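Long-range contacts in uric acid degradation bifunctional protein TTL (Arabidopsis thaliana, PDB 2Q37), which catalyses the last two steps of uric acid degradation, hydrolysing 5-hydroxyisourate to OHCU and decarboxylating that product stereoselectively to (S)-allantoin: residues S36-K41 and V68-E73; K125-I130 and N153-E158; F129-C134 and H145-R150. All coordinates share one frame; numbering follows the deposited sequence.

Contact 1. Residues S36-K41 and V68-E73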
# COMPACT_ATOMS: atom_id res chain seq x y z
N SER A 36 -13.81 3.03 -3.80
CA SER A 36 -12.75 3.59 -4.63
C SER A 36 -13.31 4.48 -5.73
O SER A 36 -14.06 4.03 -6.60
CB SER A 36 -11.92 2.46 -5.27
OG SER A 36 -10.95 2.99 -6.16
N SER A 37 -12.94 5.76 -5.67
CA SER A 37 -13.38 6.74 -6.66
C SER A 37 -12.88 6.34 -8.04
O SER A 37 -13.62 6.38 -9.02
CB SER A 37 -12.85 8.12 -6.29
OG SER A 37 -13.27 8.51 -4.99
N GLU A 38 -11.61 5.94 -8.09
CA GLU A 38 -10.96 5.54 -9.33
C GLU A 38 -11.63 4.31 -9.95
O GLU A 38 -11.88 4.27 -11.15
CB GLU A 38 -9.48 5.24 -9.07
CG GLU A 38 -8.67 5.05 -10.33
CD GLU A 38 -8.95 6.13 -11.37
OE1 GLU A 38 -8.94 7.33 -11.00
OE2 GLU A 38 -9.17 5.77 -12.55
N PHE A 39 -11.92 3.31 -9.13
CA PHE A 39 -12.58 2.10 -9.61
C PHE A 39 -13.96 2.46 -10.16
O PHE A 39 -14.36 1.97 -11.23
CB PHE A 39 -12.69 1.07 -8.47
CG PHE A 39 -13.60 -0.08 -8.79
CD1 PHE A 39 -14.98 0.03 -8.60
CD2 PHE A 39 -13.08 -1.26 -9.32
CE1 PHE A 39 -15.84 -1.02 -8.94
CE2 PHE A 39 -13.94 -2.32 -9.67
CZ PHE A 39 -15.32 -2.20 -9.48
N ALA A 40 -14.68 3.31 -9.44
CA ALA A 40 -16.01 3.74 -9.86
C ALA A 40 -15.87 4.45 -11.21
O ALA A 40 -16.60 4.15 -12.15
CB ALA A 40 -16.62 4.69 -8.82
N LYS A 41 -14.93 5.38 -11.28
CA LYS A 41 -14.68 6.14 -12.49
C LYS A 41 -14.40 5.24 -13.70
O LYS A 41 -15.09 5.32 -14.72
CB LYS A 41 -13.49 7.08 -12.27
CG LYS A 41 -13.22 8.05 -13.42
CD LYS A 41 -11.97 8.90 -13.19
CE LYS A 41 -11.98 9.62 -11.84
NZ LYS A 41 -13.18 10.48 -11.62
N VAL A 68 -2.52 1.44 -4.95
CA VAL A 68 -2.66 1.17 -3.52
C VAL A 68 -3.46 2.25 -2.81
O VAL A 68 -4.20 1.98 -1.86
CB VAL A 68 -1.28 1.01 -2.89
CG1 VAL A 68 -1.38 0.99 -1.38
CG2 VAL A 68 -0.64 -0.30 -3.41
N THR A 69 -3.31 3.48 -3.28
CA THR A 69 -4.02 4.61 -2.68
C THR A 69 -5.54 4.45 -2.84
O THR A 69 -6.30 4.82 -1.95
CB THR A 69 -3.57 5.92 -3.34
OG1 THR A 69 -2.21 6.19 -2.97
CG2 THR A 69 -4.45 7.07 -2.89
N ASP A 70 -5.95 3.89 -3.97
CA ASP A 70 -7.35 3.65 -4.26
C ASP A 70 -7.86 2.52 -3.37
O ASP A 70 -9.00 2.56 -2.90
CB ASP A 70 -7.52 3.31 -5.74
CG ASP A 70 -7.09 4.44 -6.66
OD1 ASP A 70 -7.37 5.63 -6.31
OD2 ASP A 70 -6.47 4.15 -7.73
N TRP A 71 -7.02 1.50 -3.14
CA TRP A 71 -7.42 0.39 -2.28
C TRP A 71 -7.73 0.94 -0.89
O TRP A 71 -8.71 0.55 -0.25
CB TRP A 71 -6.28 -0.64 -2.15
CG TRP A 71 -6.12 -1.61 -3.30
CD1 TRP A 71 -6.85 -1.63 -4.47
CD2 TRP A 71 -5.17 -2.67 -3.41
NE1 TRP A 71 -6.40 -2.63 -5.29
CE2 TRP A 71 -5.37 -3.29 -4.67
CE3 TRP A 71 -4.16 -3.16 -2.57
CZ2 TRP A 71 -4.59 -4.37 -5.11
CZ3 TRP A 71 -3.39 -4.25 -3.00
CH2 TRP A 71 -3.61 -4.84 -4.27
N LEU A 72 -6.87 1.85 -0.43
CA LEU A 72 -7.02 2.45 0.90
C LEU A 72 -8.28 3.30 1.03
O LEU A 72 -8.93 3.30 2.09
CB LEU A 72 -5.79 3.30 1.23
CG LEU A 72 -4.46 2.53 1.26
CD1 LEU A 72 -3.33 3.50 1.67
CD2 LEU A 72 -4.56 1.33 2.24
N GLU A 73 -8.63 4.00 -0.04
CA GLU A 73 -9.82 4.83 -0.01
C GLU A 73 -11.02 3.91 0.13
O GLU A 73 -11.91 4.16 0.96
CB GLU A 73 -9.94 5.67 -1.29
CG GLU A 73 -11.17 6.58 -1.29
CD GLU A 73 -11.24 7.51 -2.51
OE1 GLU A 73 -11.07 7.03 -3.66
OE2 GLU A 73 -11.50 8.73 -2.31
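The start of helix 37-44, in the all-helical OHCU decarboxylase domain, shows how a helix N-terminus can be served by its own residues and by a neighbour: S37 in its first turn receives the carboxylate of E73, which reaches across from helix 68-76. E73 spans the gap because its chain is nearly straight, with CG anti to the backbone N (chi1 -178°). Its OE1 takes the backbone N-H of S37 at 3.0 Å from N, and the hydroxyl of the same residue, whose OG is likewise 3.0 Å from OE1. Both donors come from above one face of the carboxylate, the N-H along a nearly straight path (168°). A carboxylate at the amino end of a helix would be expected to gain from the helix dipole. One step earlier, S36 is the N-cap proper, its OG accepting from F39 N at 3.1 Å; S36 OG also lies 3.5 Å from D70 CB.

S36-K41 belongs to the region required for BRI1 binding, and the contact sits near the surface; at the start of helix 68-76, V68 packs on V68 of the second subunit. The aliphatic part of E38 rests on the D70 carboxylate, with E38 CB 3.5 Å from D70 OD2, while the two charged groups stay apart. A bend at chi2 (47°) carries the E38 carboxylate away to Q42 NE2. D70 OD2, held by N67 N, remains 5.2 Å from E38 OE1.

Contact 2. Residues K125-I130 and N153-E158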
# COMPACT_ATOMS: atom_id res chain seq x y z
N LYS A 125 -4.03 0.49 14.23
CA LYS A 125 -2.76 1.04 14.66
C LYS A 125 -1.64 0.32 13.91
O LYS A 125 -0.76 0.95 13.32
CB LYS A 125 -2.57 0.87 16.18
CG LYS A 125 -1.22 1.39 16.68
CD LYS A 125 -0.94 1.13 18.18
CE LYS A 125 0.41 1.77 18.59
NZ LYS A 125 0.84 1.54 20.02
N LYS A 126 -1.68 -1.01 13.93
CA LYS A 126 -0.65 -1.78 13.27
C LYS A 126 -0.61 -1.69 11.74
O LYS A 126 0.43 -1.41 11.17
CB LYS A 126 -0.74 -3.26 13.68
CG LYS A 126 0.37 -4.17 13.11
CD LYS A 126 0.33 -5.52 13.84
CE LYS A 126 1.43 -6.49 13.41
NZ LYS A 126 1.17 -7.15 12.10
N PHE A 127 -1.75 -1.88 11.07
CA PHE A 127 -1.75 -1.87 9.61
C PHE A 127 -2.04 -0.58 8.87
O PHE A 127 -1.70 -0.45 7.70
CB PHE A 127 -2.67 -3.00 9.12
CG PHE A 127 -2.20 -4.37 9.51
CD1 PHE A 127 -1.15 -4.98 8.82
CD2 PHE A 127 -2.75 -5.03 10.61
CE1 PHE A 127 -0.65 -6.23 9.23
CE2 PHE A 127 -2.26 -6.29 11.02
CZ PHE A 127 -1.21 -6.89 10.33
N GLY A 128 -2.66 0.39 9.53
CA GLY A 128 -2.92 1.65 8.85
C GLY A 128 -4.27 1.78 8.19
O GLY A 128 -4.61 2.84 7.69
N PHE A 129 -5.03 0.70 8.14
CA PHE A 129 -6.38 0.72 7.58
C PHE A 129 -7.17 -0.23 8.46
O PHE A 129 -6.58 -1.01 9.23
CB PHE A 129 -6.38 0.29 6.11
CG PHE A 129 -5.50 -0.90 5.82
CD1 PHE A 129 -5.94 -2.21 6.10
CD2 PHE A 129 -4.23 -0.72 5.26
CE1 PHE A 129 -5.12 -3.32 5.84
CE2 PHE A 129 -3.39 -1.83 4.98
CZ PHE A 129 -3.84 -3.13 5.28
N ILE A 130 -8.50 -0.18 8.40
CA ILE A 130 -9.31 -1.06 9.24
C ILE A 130 -9.30 -2.51 8.76
O ILE A 130 -8.86 -2.81 7.65
CB ILE A 130 -10.79 -0.57 9.33
CG1 ILE A 130 -11.43 -0.57 7.95
CG2 ILE A 130 -10.86 0.83 9.90
CD1 ILE A 130 -12.94 -0.44 8.01
N ASN A 153 0.16 -11.01 10.47
CA ASN A 153 0.68 -10.98 9.11
C ASN A 153 1.53 -9.73 8.93
O ASN A 153 1.43 -8.79 9.70
CB ASN A 153 -0.48 -10.94 8.10
CG ASN A 153 -1.21 -12.27 8.00
OD1 ASN A 153 -2.39 -12.32 7.64
ND2 ASN A 153 -0.51 -13.35 8.29
N ARG A 154 2.38 -9.74 7.90
CA ARG A 154 3.21 -8.57 7.60
C ARG A 154 2.25 -7.54 7.00
O ARG A 154 1.33 -7.90 6.27
CB ARG A 154 4.26 -8.91 6.52
CG ARG A 154 5.25 -10.05 6.79
CD ARG A 154 6.10 -10.27 5.53
NE ARG A 154 6.68 -9.00 5.05
CZ ARG A 154 6.94 -8.70 3.78
NH1 ARG A 154 6.69 -9.59 2.81
NH2 ARG A 154 7.43 -7.51 3.46
N PRO A 155 2.45 -6.25 7.28
CA PRO A 155 1.54 -5.24 6.71
C PRO A 155 1.32 -5.38 5.19
O PRO A 155 0.20 -5.17 4.71
CB PRO A 155 2.22 -3.93 7.07
CG PRO A 155 2.80 -4.23 8.43
CD PRO A 155 3.41 -5.61 8.21
N ILE A 156 2.35 -5.73 4.44
CA ILE A 156 2.19 -5.83 2.99
C ILE A 156 1.22 -6.94 2.63
O ILE A 156 0.44 -6.77 1.70
CB ILE A 156 3.57 -6.03 2.24
CG1 ILE A 156 3.35 -6.12 0.73
CG2 ILE A 156 4.25 -7.32 2.68
CD1 ILE A 156 2.95 -4.83 0.08
N VAL A 157 1.28 -8.06 3.36
CA VAL A 157 0.38 -9.19 3.08
C VAL A 157 -1.04 -8.88 3.54
O VAL A 157 -2.00 -9.29 2.88
CB VAL A 157 0.84 -10.52 3.76
CG1 VAL A 157 2.22 -10.92 3.26
CG2 VAL A 157 0.84 -10.38 5.24
N GLU A 158 -1.18 -8.16 4.65
CA GLU A 158 -2.52 -7.80 5.07
C GLU A 158 -3.17 -6.92 3.99
O GLU A 158 -4.37 -6.98 3.78
CB GLU A 158 -2.51 -7.06 6.42
CG GLU A 158 -2.80 -7.99 7.58
CD GLU A 158 -3.99 -8.90 7.31
OE1 GLU A 158 -5.16 -8.43 7.34
OE2 GLU A 158 -3.76 -10.09 7.04
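The ring of F127 is sandwiched between E158 and K126. E158 CG lies over one face, 3.5 Å from the ring centroid in a CH-pi contact displaced toward the rim, while CG of K126, from the same segment as F127, covers the opposite face. Backbone of 153-158 follows the ring's edge: P155 CA is 3.4 Å from F127 CD1, and the carbonyl oxygen N153 O lies near the ring plane, 3.3 Å from F127 CZ. The F129 ring meets the same helix edge-on, its CZ 4.1 Å from E158 C, and has F127 CB over one face.

In the helical OHCU decarboxylase fold this is where the end of helix 110-127 packs on the beginning of helix 155-178. G128, with positive phi (94°), breaks the first helix, and the chain turns between the two phenylalanines. R154, the N-cap residue of the second helix, points its side chain to the other subunit, where its NE donates to F63 O.

E158 bends at chi2 (-46°), and its carboxylate plane stands 63° from the F127 ring. Beyond the ring, E158 OE1 pairs with R150 NE and hydrogen-bonds to Y123 OH, while K126 NZ is hydrogen-bonded to Y151 O.

Contact 3. Residues F129-C134 and H145-R150. With 3AL (1-[(4S)-2,5-dioxoimidazolidin-4-yl]urea), chain B.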
# COMPACT_ATOMS: atom_id res chain seq x y z
N PHE A 129 -5.03 0.70 8.14
CA PHE A 129 -6.38 0.72 7.58
C PHE A 129 -7.17 -0.23 8.46
O PHE A 129 -6.58 -1.01 9.23
CB PHE A 129 -6.38 0.29 6.11
CG PHE A 129 -5.50 -0.90 5.82
CD1 PHE A 129 -5.94 -2.21 6.10
CD2 PHE A 129 -4.23 -0.72 5.26
CE1 PHE A 129 -5.12 -3.32 5.84
CE2 PHE A 129 -3.39 -1.83 4.98
CZ PHE A 129 -3.84 -3.13 5.28
N ILE A 130 -8.50 -0.18 8.40
CA ILE A 130 -9.31 -1.06 9.24
C ILE A 130 -9.30 -2.51 8.76
O ILE A 130 -8.86 -2.81 7.65
CB ILE A 130 -10.79 -0.57 9.33
CG1 ILE A 130 -11.43 -0.57 7.95
CG2 ILE A 130 -10.86 0.83 9.90
CD1 ILE A 130 -12.94 -0.44 8.01
N PHE A 131 -9.78 -3.40 9.61
CA PHE A 131 -9.86 -4.82 9.29
C PHE A 131 -10.99 -5.04 8.24
O PHE A 131 -12.16 -4.76 8.51
CB PHE A 131 -10.13 -5.61 10.57
CG PHE A 131 -10.36 -7.07 10.35
CD1 PHE A 131 -9.33 -7.89 9.88
CD2 PHE A 131 -11.61 -7.64 10.62
CE1 PHE A 131 -9.55 -9.28 9.69
CE2 PHE A 131 -11.83 -9.02 10.43
CZ PHE A 131 -10.80 -9.84 9.97
N ILE A 132 -10.62 -5.54 7.07
CA ILE A 132 -11.56 -5.79 5.97
C ILE A 132 -11.77 -7.29 5.73
O ILE A 132 -10.82 -8.04 5.56
CB ILE A 132 -11.06 -5.17 4.64
CG1 ILE A 132 -10.77 -3.68 4.84
CG2 ILE A 132 -12.12 -5.36 3.53
CD1 ILE A 132 -12.01 -2.85 5.19
N ILE A 133 -13.02 -7.71 5.71
CA ILE A 133 -13.34 -9.11 5.49
C ILE A 133 -14.76 -9.13 4.98
O ILE A 133 -15.61 -8.36 5.45
CB ILE A 133 -13.29 -9.91 6.81
CG1 ILE A 133 -13.29 -11.42 6.52
CG2 ILE A 133 -14.51 -9.59 7.67
CD1 ILE A 133 -13.32 -12.33 7.80
N CYS A 134 -15.02 -10.00 4.01
CA CYS A 134 -16.36 -10.14 3.48
C CYS A 134 -17.12 -10.89 4.57
O CYS A 134 -16.78 -12.02 4.90
CB CYS A 134 -16.33 -10.95 2.18
SG CYS A 134 -17.93 -11.16 1.33
N HIS A 145 -11.93 -13.95 15.40
CA HIS A 145 -10.87 -14.94 15.32
C HIS A 145 -10.03 -14.74 14.05
O HIS A 145 -8.80 -14.90 14.09
CB HIS A 145 -11.47 -16.34 15.33
CG HIS A 145 -10.46 -17.43 15.11
ND1 HIS A 145 -9.52 -17.78 16.06
CD2 HIS A 145 -10.21 -18.20 14.02
CE1 HIS A 145 -8.74 -18.72 15.57
NE2 HIS A 145 -9.13 -18.99 14.33
N ALA A 146 -10.68 -14.42 12.93
CA ALA A 146 -9.96 -14.19 11.68
C ALA A 146 -9.12 -12.92 11.81
O ALA A 146 -8.05 -12.81 11.21
CB ALA A 146 -10.92 -14.06 10.52
N LEU A 147 -9.61 -11.96 12.60
CA LEU A 147 -8.90 -10.71 12.84
C LEU A 147 -7.64 -10.98 13.67
O LEU A 147 -6.54 -10.59 13.28
CB LEU A 147 -9.82 -9.69 13.54
CG LEU A 147 -9.38 -8.38 14.22
CD1 LEU A 147 -7.92 -8.07 14.01
CD2 LEU A 147 -10.27 -7.26 13.71
N LYS A 148 -7.79 -11.65 14.82
CA LYS A 148 -6.65 -11.99 15.67
C LYS A 148 -5.60 -12.76 14.87
O LYS A 148 -4.40 -12.53 14.99
CB LYS A 148 -7.08 -12.87 16.85
CG LYS A 148 -7.71 -12.13 18.00
CD LYS A 148 -8.16 -13.13 19.06
CE LYS A 148 -8.84 -12.43 20.21
NZ LYS A 148 -9.87 -13.32 20.83
N GLU A 149 -6.08 -13.69 14.05
CA GLU A 149 -5.21 -14.50 13.22
C GLU A 149 -4.43 -13.54 12.30
O GLU A 149 -3.20 -13.48 12.36
CB GLU A 149 -6.07 -15.45 12.37
CG GLU A 149 -5.38 -16.73 11.94
CD GLU A 149 -5.45 -17.83 13.00
OE1 GLU A 149 -5.06 -17.57 14.17
OE2 GLU A 149 -5.87 -18.97 12.66
N ARG A 150 -5.16 -12.78 11.49
CA ARG A 150 -4.54 -11.86 10.53
C ARG A 150 -3.64 -10.79 11.12
O ARG A 150 -2.79 -10.24 10.42
CB ARG A 150 -5.62 -11.22 9.66
CG ARG A 150 -6.19 -12.19 8.63
CD ARG A 150 -7.44 -11.66 7.96
NE ARG A 150 -7.24 -10.33 7.40
CZ ARG A 150 -8.14 -9.70 6.67
NH1 ARG A 150 -9.31 -10.27 6.41
NH2 ARG A 150 -7.87 -8.47 6.22
C4 3AL B . -17.17 -4.63 5.35
C5 3AL B . -18.49 -4.13 5.04
O5 3AL B . -19.01 -3.04 5.09
N7 3AL B . -19.31 -5.18 4.59
C8 3AL B . -18.51 -6.31 4.63
O8 3AL B . -18.93 -7.42 4.29
N9 3AL B . -17.23 -6.03 5.08
N3 3AL B . -16.74 -4.24 6.69
C2 3AL B . -15.39 -4.69 7.10
N1 3AL B . -15.04 -4.35 8.20
O2 3AL B . -14.67 -5.40 6.26
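F131 and R150 are brought together by two torsions: F131 holds CG anti to its own nitrogen (chi1 175°), which sends the ring out to helix 140-150, and the R150 chain, leaving the same helix, kinks at chi3 (53°) to bring the face of its guanidinium up to F131 CE1. L147 covers one face of F131, with CB over the centre at 3.7 Å from the ring centroid and L147 CD2 3.4 Å from F131 CG. R150 CD lies at the ring's edge, near its plane. F131 CE1 in turn sits over the face of the guanidinium, 3.4 Å from R150 CZ, the two planes being 53° apart.

From there the guanidinium grips one backbone oxygen. R150 NH1 donates to I132 O at 2.8 Å, and NH2 adds a weak bond to the same atom at 3.1 Å. Beyond I132 the chain brings I133 CD1 against A146 CB.

Thus one side of segment 129-134 is pinned to the helix, while its other backbone groups read the bound (S)-allantoin. F131 O accepts from ligand N1, I133 N donates to ligand O2 at 2.9 Å, and I133 O accepts from N9. I132 turns its side chain away from the helix, onto the proton donor H78. With P79 O, E100 OE1 and A135 N also hydrogen-bonded to the ligand, the strand-like but irregular segment forms one wall of the OHCU decarboxylase active site.

Overall arrangement
Contact 1 is a surface contact joining the N-terminal helix to helix 68-76, and its chemistry is polar, with serine donors on a carboxylate. Contact 2 is partly buried and contact 3 buried; both are built around phenylalanine rings and start from the same stretch of chain at the end of helix 110-127, sharing F129 and I130. Their second partners, helices 155-178 and 140-150, follow each other in sequence and are tied by a salt bridge that runs between the two contacts. Contact 1 joins this group through L72, packed on F129. Contacts 1 and 2 also border the second subunit, whereas contact 3 faces the ligand, where an arginine side chain also holds a backbone carbonyl.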